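Lysyl oxidase (Pichia pastoris, PDB 1W7C) probably oxidises primary amines, including peptidyl lysine side chains, to aldehydes as a copper enzyme with a topaquinone cofactor. Local coordinates at residues L78-G90 and Y96-S108. Residues are numbered along the deposited sequence; the frame is centred on the assembly and turned at random. Where two conformers were deposited one is given.
Sequences LPPRNARTVVYFG and YFEELKVGPLPVS
The antiparallel hairpin of strands 82-89 and 96-103 belongs to the N2 domain of this amine oxidase. Hydrogen-bonded and non-hydrogen-bonded pairs take turns from Ala83 with Val102 to Phe89 with Tyr96. Arg84, Val86, Tyr88, Phe97 and Glu99 share one face. There the extended Arg84 turns the edge of its guanidinium to Glu99. Arg84 NE (2.9 Å) and NH2 (3.0 Å) both hydrogen-bond Glu99 OE1, which lies near the guanidinium plane. The carboxylate is turned 77° from that plane. Tyr119 OH also bonds this oxygen, and Arg84 NH1 reaches Glu59. A leucine in place of Arg84 would probably leave the buried Glu99 carboxylate, and Glu59, without this shared positive partner. With CG anti to the backbone N (chi1 179°), the Tyr88 ring edge meets the face of Phe97. Tyr88 CD1 lies over the centre of the Phe97 ring, 3.6 Å above its plane. The Tyr88 hydroxyl hydrogen-bonds Phe50 O. On the other face, Thr85 N bonds Leu100 O (2.8 Å). Phe89 CB lies over the Tyr96 ring, 4.2 Å from its centroid. Helix 26-39 packs on Ala83, Thr85 and Val102, and strand 53-61 pairs with 82-89, an antiparallel sheet with a helix against it, as in copper amine oxidase N2 domains.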
ATOM      1  N   LEU A  78      10.178 -19.879 -35.384  1.00 20.02           N
ATOM      2  CA  LEU A  78       8.891 -19.388 -34.888  1.00 20.87           C
ATOM      3  C   LEU A  78       8.019 -20.570 -34.502  1.00 20.78           C
ATOM      4  O   LEU A  78       7.847 -21.482 -35.305  1.00 21.41           O
ATOM      5  CB  LEU A  78       8.147 -18.617 -35.988  1.00 24.17           C
ATOM      6  CG  LEU A  78       8.660 -17.234 -36.253  1.00 22.25           C
ATOM      7  CD1 LEU A  78       8.118 -16.723 -37.574  1.00 24.11           C
ATOM      8  CD2 LEU A  78       8.270 -16.282 -35.118  1.00 25.70           C
ATOM      9  N   PRO A  79       7.406 -20.534 -33.328  1.00 19.77           N
ATOM     10  CA  PRO A  79       6.403 -21.539 -33.010  1.00 20.03           C
ATOM     11  C   PRO A  79       5.250 -21.500 -34.004  1.00 19.44           C
ATOM     12  O   PRO A  79       5.004 -20.424 -34.597  1.00 21.19           O
ATOM     13  CB  PRO A  79       5.934 -21.134 -31.617  1.00 19.92           C
ATOM     14  CG  PRO A  79       7.086 -20.376 -31.077  1.00 20.87           C
ATOM     15  CD  PRO A  79       7.639 -19.601 -32.204  1.00 18.88           C
ATOM     16  N   PRO A  80       4.536 -22.618 -34.179  1.00 18.72           N
ATOM     17  CA  PRO A  80       3.355 -22.600 -35.049  1.00 21.57           C
ATOM     18  C   PRO A  80       2.351 -21.536 -34.599  1.00 18.47           C
ATOM     19  O   PRO A  80       2.149 -21.296 -33.397  1.00 20.86           O
ATOM     20  CB  PRO A  80       2.777 -24.004 -34.886  0.50 25.37           C
ATOM     21  CG  PRO A  80       3.937 -24.835 -34.507  0.50 24.54           C
ATOM     22  CD  PRO A  80       4.787 -23.956 -33.625  0.50 20.44           C
ATOM     23  N   ARG A  81       1.705 -20.936 -35.582  1.00 17.94           N
ATOM     24  CA  ARG A  81       0.678 -19.933 -35.406  1.00 20.29           C
ATOM     25  C   ARG A  81      -0.648 -20.675 -35.512  1.00 20.13           C
ATOM     26  O   ARG A  81      -0.999 -21.195 -36.575  1.00 20.90           O
ATOM     27  CB  ARG A  81       0.790 -18.874 -36.511  1.00 18.94           C
ATOM     28  CG  ARG A  81      -0.121 -17.727 -36.339  1.00 19.29           C
ATOM     29  CD  ARG A  81       0.119 -16.926 -35.101  1.00 18.95           C
ATOM     30  NE  ARG A  81      -0.593 -15.660 -35.189  1.00 17.88           N
ATOM     31  CZ  ARG A  81      -0.715 -14.782 -34.187  1.00 17.34           C
ATOM     32  NH1 ARG A  81      -0.113 -14.979 -33.017  1.00 17.85           N
ATOM     33  NH2 ARG A  81      -1.392 -13.664 -34.374  1.00 18.18           N
ATOM     34  N   ASN A  82      -1.351 -20.772 -34.390  1.00 19.05           N
ATOM     35  CA  ASN A  82      -2.583 -21.532 -34.283  1.00 18.48           C
ATOM     36  C   ASN A  82      -3.662 -20.655 -33.668  1.00 17.78           C
ATOM     37  O   ASN A  82      -3.366 -19.753 -32.862  1.00 18.20           O
ATOM     38  CB  ASN A  82      -2.376 -22.723 -33.354  1.00 18.54           C
ATOM     39  CG  ASN A  82      -1.464 -23.781 -33.934  1.00 18.79           C
ATOM     40  OD1 ASN A  82      -1.618 -24.197 -35.077  1.00 23.28           O
ATOM     41  ND2 ASN A  82      -0.519 -24.252 -33.125  1.00 21.22           N
ATOM     42  N   ALA A  83      -4.908 -20.972 -34.005  1.00 17.88           N
ATOM     43  CA  ALA A  83      -6.076 -20.402 -33.355  1.00 17.44           C
ATOM     44  C   ALA A  83      -6.778 -21.419 -32.458  1.00 17.72           C
ATOM     45  O   ALA A  83      -6.919 -22.570 -32.805  1.00 19.22           O
ATOM     46  CB  ALA A  83      -7.052 -19.899 -34.414  1.00 18.29           C
ATOM     47  N   ARG A  84      -7.252 -20.923 -31.330  1.00 16.57           N
ATOM     48  CA  ARG A  84      -8.293 -21.576 -30.520  1.00 16.06           C
ATOM     49  C   ARG A  84      -9.618 -20.991 -30.995  1.00 16.41           C
ATOM     50  O   ARG A  84      -9.772 -19.767 -31.093  1.00 17.42           O
ATOM     51  CB  ARG A  84      -8.106 -21.227 -29.053  1.00 16.19           C
ATOM     52  CG  ARG A  84      -9.290 -21.607 -28.159  1.00 17.62           C
ATOM     53  CD  ARG A  84      -9.149 -21.125 -26.754  1.00 18.33           C
ATOM     54  NE  ARG A  84     -10.309 -21.414 -25.939  1.00 18.10           N
ATOM     55  CZ  ARG A  84     -11.046 -20.519 -25.306  1.00 16.29           C
ATOM     56  NH1 ARG A  84     -10.797 -19.207 -25.426  1.00 19.21           N
ATOM     57  NH2 ARG A  84     -12.086 -20.954 -24.559  1.00 17.04           N
ATOM     58  N   THR A  85     -10.561 -21.868 -31.301  1.00 16.79           N
ATOM     59  CA  THR A  85     -11.941 -21.454 -31.611  1.00 17.49           C
ATOM     60  C   THR A  85     -12.896 -22.191 -30.709  1.00 18.93           C
ATOM     61  O   THR A  85     -12.619 -23.279 -30.225  1.00 18.45           O
ATOM     62  CB  THR A  85     -12.254 -21.742 -33.100  0.70 20.03           C
ATOM     63  OG1 THR A  85     -12.328 -23.165 -33.327  0.70 20.83           O
ATOM     64  CG2 THR A  85     -11.110 -21.237 -34.022  0.70 21.61           C
ATOM     65  N   VAL A  86     -14.001 -21.549 -30.402  1.00 18.17           N
ATOM     66  CA  VAL A  86     -15.066 -22.184 -29.646  1.00 15.98           C
ATOM     67  C   VAL A  86     -16.315 -22.046 -30.521  1.00 15.53           C
ATOM     68  O   VAL A  86     -16.699 -20.925 -30.915  1.00 17.62           O
ATOM     69  CB  VAL A  86     -15.270 -21.550 -28.255  1.00 17.28           C
ATOM     70  CG1 VAL A  86     -16.345 -22.295 -27.489  1.00 20.70           C
ATOM     71  CG2 VAL A  86     -13.926 -21.497 -27.478  1.00 20.43           C
ATOM     72  N   VAL A  87     -16.949 -23.201 -30.781  1.00 17.97           N
ATOM     73  CA  VAL A  87     -18.074 -23.314 -31.690  1.00 17.78           C
ATOM     74  C   VAL A  87     -19.175 -24.046 -30.919  1.00 19.37           C
ATOM     75  O   VAL A  87     -18.937 -25.083 -30.291  1.00 19.02           O
ATOM     76  CB  VAL A  87     -17.691 -24.096 -32.960  1.00 20.11           C
ATOM     77  CG1 VAL A  87     -18.882 -24.258 -33.910  1.00 21.06           C
ATOM     78  CG2 VAL A  87     -16.496 -23.439 -33.663  1.00 22.06           C
ATOM     79  N   TYR A  88     -20.389 -23.514 -30.979  1.00 18.50           N
ATOM     80  CA  TYR A  88     -21.539 -24.252 -30.483  1.00 17.73           C
ATOM     81  C   TYR A  88     -22.058 -25.172 -31.566  1.00 18.78           C
ATOM     82  O   TYR A  88     -22.296 -24.737 -32.685  1.00 19.07           O
ATOM     83  CB  TYR A  88     -22.649 -23.312 -30.029  1.00 17.52           C
ATOM     84  CG  TYR A  88     -23.840 -24.091 -29.539  1.00 18.87           C
ATOM     85  CD1 TYR A  88     -23.828 -24.715 -28.294  1.00 18.94           C
ATOM     86  CD2 TYR A  88     -24.953 -24.290 -30.358  1.00 21.24           C
ATOM     87  CE1 TYR A  88     -24.899 -25.466 -27.862  1.00 20.34           C
ATOM     88  CE2 TYR A  88     -26.022 -25.031 -29.910  1.00 19.80           C
ATOM     89  CZ  TYR A  88     -25.986 -25.629 -28.677  1.00 19.57           C
ATOM     90  OH  TYR A  88     -27.061 -26.348 -28.218  1.00 20.31           O
ATOM     91  N   PHE A  89     -22.186 -26.443 -31.219  1.00 19.82           N
ATOM     92  CA  PHE A  89     -22.818 -27.432 -32.090  1.00 20.08           C
ATOM     93  C   PHE A  89     -24.151 -27.904 -31.533  1.00 19.80           C
ATOM     94  O   PHE A  89     -24.188 -28.639 -30.527  1.00 21.26           O
ATOM     95  CB  PHE A  89     -21.910 -28.639 -32.289  1.00 21.56           C
ATOM     96  CG  PHE A  89     -20.676 -28.336 -33.096  1.00 20.35           C
ATOM     97  CD1 PHE A  89     -19.476 -28.076 -32.464  1.00 20.71           C
ATOM     98  CD2 PHE A  89     -20.727 -28.262 -34.476  1.00 22.77           C
ATOM     99  CE1 PHE A  89     -18.349 -27.781 -33.182  1.00 24.01           C
ATOM    100  CE2 PHE A  89     -19.587 -27.983 -35.210  1.00 23.62           C
ATOM    101  CZ  PHE A  89     -18.390 -27.748 -34.552  1.00 26.20           C
ATOM    102  N   GLY A  90     -25.232 -27.536 -32.236  1.00 20.75           N
ATOM    103  CA  GLY A  90     -26.571 -27.941 -31.877  1.00 23.07           C
ATOM    104  C   GLY A  90     -27.202 -28.926 -32.843  1.00 23.16           C
ATOM    105  O   GLY A  90     -28.285 -29.395 -32.578  1.00 24.56           O
ATOM    106  N   TYR A  96     -23.699 -28.933 -27.474  1.00 19.32           N
ATOM    107  CA  TYR A  96     -22.498 -28.690 -26.687  1.00 20.07           C
ATOM    108  C   TYR A  96     -21.680 -27.618 -27.354  1.00 19.81           C
ATOM    109  O   TYR A  96     -21.808 -27.404 -28.552  1.00 19.68           O
ATOM    110  CB  TYR A  96     -21.678 -29.987 -26.548  1.00 19.98           C
ATOM    111  CG  TYR A  96     -21.342 -30.640 -27.863  1.00 21.19           C
ATOM    112  CD1 TYR A  96     -20.196 -30.281 -28.565  1.00 19.89           C
ATOM    113  CD2 TYR A  96     -22.173 -31.587 -28.420  1.00 24.63           C
ATOM    114  CE1 TYR A  96     -19.889 -30.865 -29.785  1.00 20.85           C
ATOM    115  CE2 TYR A  96     -21.883 -32.162 -29.634  1.00 26.88           C
ATOM    116  CZ  TYR A  96     -20.740 -31.808 -30.315  1.00 24.28           C
ATOM    117  OH  TYR A  96     -20.455 -32.385 -31.531  1.00 28.09           O
ATOM    118  N   PHE A  97     -20.843 -26.949 -26.573  1.00 18.76           N
ATOM    119  CA  PHE A  97     -19.788 -26.110 -27.119  1.00 18.47           C
ATOM    120  C   PHE A  97     -18.543 -26.970 -27.276  1.00 19.46           C
ATOM    121  O   PHE A  97     -18.270 -27.812 -26.421  1.00 22.37           O
ATOM    122  CB  PHE A  97     -19.487 -24.919 -26.180  1.00 18.43           C
ATOM    123  CG  PHE A  97     -20.653 -24.012 -25.958  1.00 18.16           C
ATOM    124  CD1 PHE A  97     -21.670 -24.350 -25.074  1.00 19.79           C
ATOM    125  CD2 PHE A  97     -20.761 -22.831 -26.683  1.00 19.23           C
ATOM    126  CE1 PHE A  97     -22.760 -23.510 -24.929  1.00 18.56           C
ATOM    127  CE2 PHE A  97     -21.816 -21.981 -26.501  1.00 19.83           C
ATOM    128  CZ  PHE A  97     -22.829 -22.335 -25.648  1.00 19.37           C
ATOM    129  N   GLU A  98     -17.783 -26.762 -28.346  1.00 19.44           N
ATOM    130  CA  GLU A  98     -16.527 -27.452 -28.492  1.00 19.09           C
ATOM    131  C   GLU A  98     -15.412 -26.484 -28.827  1.00 18.65           C
ATOM    132  O   GLU A  98     -15.570 -25.581 -29.656  1.00 19.43           O
ATOM    133  CB  GLU A  98     -16.589 -28.602 -29.507  1.00 19.78           C
ATOM    134  CG  GLU A  98     -15.345 -29.514 -29.392  1.00 21.64           C
ATOM    135  CD  GLU A  98     -15.448 -30.827 -30.124  1.00 21.38           C
ATOM    136  OE1 GLU A  98     -16.297 -30.941 -31.031  1.00 25.17           O
ATOM    137  OE2 GLU A  98     -14.611 -31.724 -29.828  1.00 23.54           O
ATOM    138  N   GLU A  99     -14.278 -26.689 -28.160  1.00 16.80           N
ATOM    139  CA  GLU A  99     -13.067 -25.961 -28.460  1.00 16.97           C
ATOM    140  C   GLU A  99     -12.314 -26.760 -29.525  1.00 17.01           C
ATOM    141  O   GLU A  99     -12.143 -27.997 -29.393  1.00 18.38           O
ATOM    142  CB  GLU A  99     -12.234 -25.806 -27.173  1.00 19.40           C
ATOM    143  CG  GLU A  99     -13.020 -25.175 -26.037  1.00 18.59           C
ATOM    144  CD  GLU A  99     -12.189 -24.810 -24.822  1.00 16.54           C
ATOM    145  OE1 GLU A  99     -11.362 -23.872 -24.946  1.00 17.52           O
ATOM    146  OE2 GLU A  99     -12.376 -25.474 -23.797  1.00 17.31           O
ATOM    147  N   LEU A 100     -11.877 -26.043 -30.555  1.00 17.15           N
ATOM    148  CA  LEU A 100     -11.200 -26.591 -31.698  1.00 17.92           C
ATOM    149  C   LEU A 100      -9.945 -25.773 -31.995  1.00 18.30           C
ATOM    150  O   LEU A 100      -9.967 -24.556 -31.941  1.00 21.95           O
ATOM    151  CB  LEU A 100     -12.124 -26.566 -32.935  1.00 18.26           C
ATOM    152  CG  LEU A 100     -13.473 -27.293 -32.785  1.00 20.03           C
ATOM    153  CD1 LEU A 100     -14.326 -26.957 -33.999  1.00 23.33           C
ATOM    154  CD2 LEU A 100     -13.327 -28.774 -32.620  1.00 20.56           C
ATOM    155  N   LYS A 101      -8.857 -26.480 -32.304  1.00 18.23           N
ATOM    156  CA  LYS A 101      -7.609 -25.877 -32.762  1.00 18.99           C
ATOM    157  C   LYS A 101      -7.635 -25.802 -34.274  1.00 18.94           C
ATOM    158  O   LYS A 101      -7.915 -26.811 -34.941  1.00 22.27           O
ATOM    159  CB  LYS A 101      -6.418 -26.712 -32.297  1.00 21.91           C
ATOM    160  CG  LYS A 101      -5.043 -26.216 -32.779  1.00 22.23           C
ATOM    161  CD  LYS A 101      -3.945 -27.100 -32.186  1.00 38.54           C
ATOM    162  CE  LYS A 101      -2.762 -27.290 -33.112  0.60 61.01           C
ATOM    163  NZ  LYS A 101      -1.573 -27.833 -32.377  0.60 33.90           N
ATOM    164  N   VAL A 102      -7.376 -24.612 -34.802  1.00 20.00           N
ATOM    165  CA  VAL A 102      -7.283 -24.405 -36.255  1.00 20.31           C
ATOM    166  C   VAL A 102      -5.894 -23.895 -36.562  1.00 20.98           C
ATOM    167  O   VAL A 102      -5.501 -22.831 -36.111  1.00 20.62           O
ATOM    168  CB  VAL A 102      -8.328 -23.424 -36.804  1.00 20.97           C
ATOM    169  CG1 VAL A 102      -8.208 -23.335 -38.319  1.00 22.17           C
ATOM    170  CG2 VAL A 102      -9.748 -23.839 -36.385  1.00 20.85           C
ATOM    171  N   GLY A 103      -5.142 -24.679 -37.311  1.00 21.13           N
ATOM    172  CA  GLY A 103      -3.798 -24.299 -37.671  1.00 19.21           C
ATOM    173  C   GLY A 103      -3.022 -25.414 -38.342  1.00 24.22           C
ATOM    174  O   GLY A 103      -3.536 -26.512 -38.503  1.00 23.43           O
ATOM    175  N   PRO A 104      -1.797 -25.134 -38.759  1.00 23.91           N
ATOM    176  CA  PRO A 104      -1.176 -23.808 -38.626  1.00 24.82           C
ATOM    177  C   PRO A 104      -1.725 -22.773 -39.610  1.00 27.23           C
ATOM    178  O   PRO A 104      -2.395 -23.121 -40.603  1.00 25.74           O
ATOM    179  CB  PRO A 104       0.300 -24.087 -38.918  1.00 30.13           C
ATOM    180  CG  PRO A 104       0.281 -25.280 -39.830  1.00 34.72           C
ATOM    181  CD  PRO A 104      -0.891 -26.108 -39.391  1.00 26.16           C
ATOM    182  N   LEU A 105      -1.433 -21.510 -39.317  1.00 24.18           N
ATOM    183  CA  LEU A 105      -1.844 -20.383 -40.119  1.00 23.74           C
ATOM    184  C   LEU A 105      -0.578 -19.736 -40.715  1.00 23.89           C
ATOM    185  O   LEU A 105       0.504 -19.821 -40.114  1.00 31.92           O
ATOM    186  CB  LEU A 105      -2.579 -19.359 -39.263  1.00 23.43           C
ATOM    187  CG  LEU A 105      -3.790 -19.856 -38.477  1.00 24.26           C
ATOM    188  CD1 LEU A 105      -4.397 -18.737 -37.618  1.00 27.53           C
ATOM    189  CD2 LEU A 105      -4.829 -20.426 -39.437  1.00 25.36           C
ATOM    190  N   PRO A 106      -0.685 -19.086 -41.875  1.00 25.11           N
ATOM    191  CA  PRO A 106      -1.935 -18.936 -42.647  1.00 24.87           C
ATOM    192  C   PRO A 106      -2.475 -20.254 -43.179  1.00 31.35           C
ATOM    193  O   PRO A 106      -1.742 -21.240 -43.243  1.00 30.79           O
ATOM    194  CB  PRO A 106      -1.542 -18.022 -43.824  1.00 29.53           C
ATOM    195  CG  PRO A 106      -0.076 -17.970 -43.850  1.00 40.10           C
ATOM    196  CD  PRO A 106       0.459 -18.432 -42.517  1.00 27.79           C
ATOM    197  N   VAL A 107      -3.755 -20.260 -43.538  1.00 27.84           N
ATOM    198  CA  VAL A 107      -4.414 -21.466 -44.016  1.00 32.72           C
ATOM    199  C   VAL A 107      -3.691 -21.996 -45.251  1.00 35.33           C
ATOM    200  O   VAL A 107      -3.381 -21.246 -46.175  1.00 39.18           O
ATOM    201  CB  VAL A 107      -5.908 -21.222 -44.298  1.00 37.14           C
ATOM    202  CG1 VAL A 107      -6.558 -22.463 -44.930  1.00 37.55           C
ATOM    203  CG2 VAL A 107      -6.620 -20.864 -43.010  1.00 37.80           C
ATOM    204  N   SER A 108      -3.376 -23.285 -45.210  1.00 33.88           N
ATOM    205  CA  SER A 108      -2.738 -23.989 -46.320  1.00 39.00           C
ATOM    206  C   SER A 108      -3.224 -25.444 -46.334  1.00 38.38           C
ATOM    207  O   SER A 108      -4.094 -25.805 -45.545  1.00 39.85           O
ATOM    208  CB  SER A 108      -1.221 -23.932 -46.164  1.00 44.56           C
ATOM    209  OG  SER A 108      -0.783 -24.752 -45.101  1.00 40.25           O
TER
HETATM  210  O   HOH W   1       2.653 -21.405 -38.347  1.00 26.20           O
HETATM  211  O   HOH W   2       0.770 -26.839 -33.784  1.00 34.48           O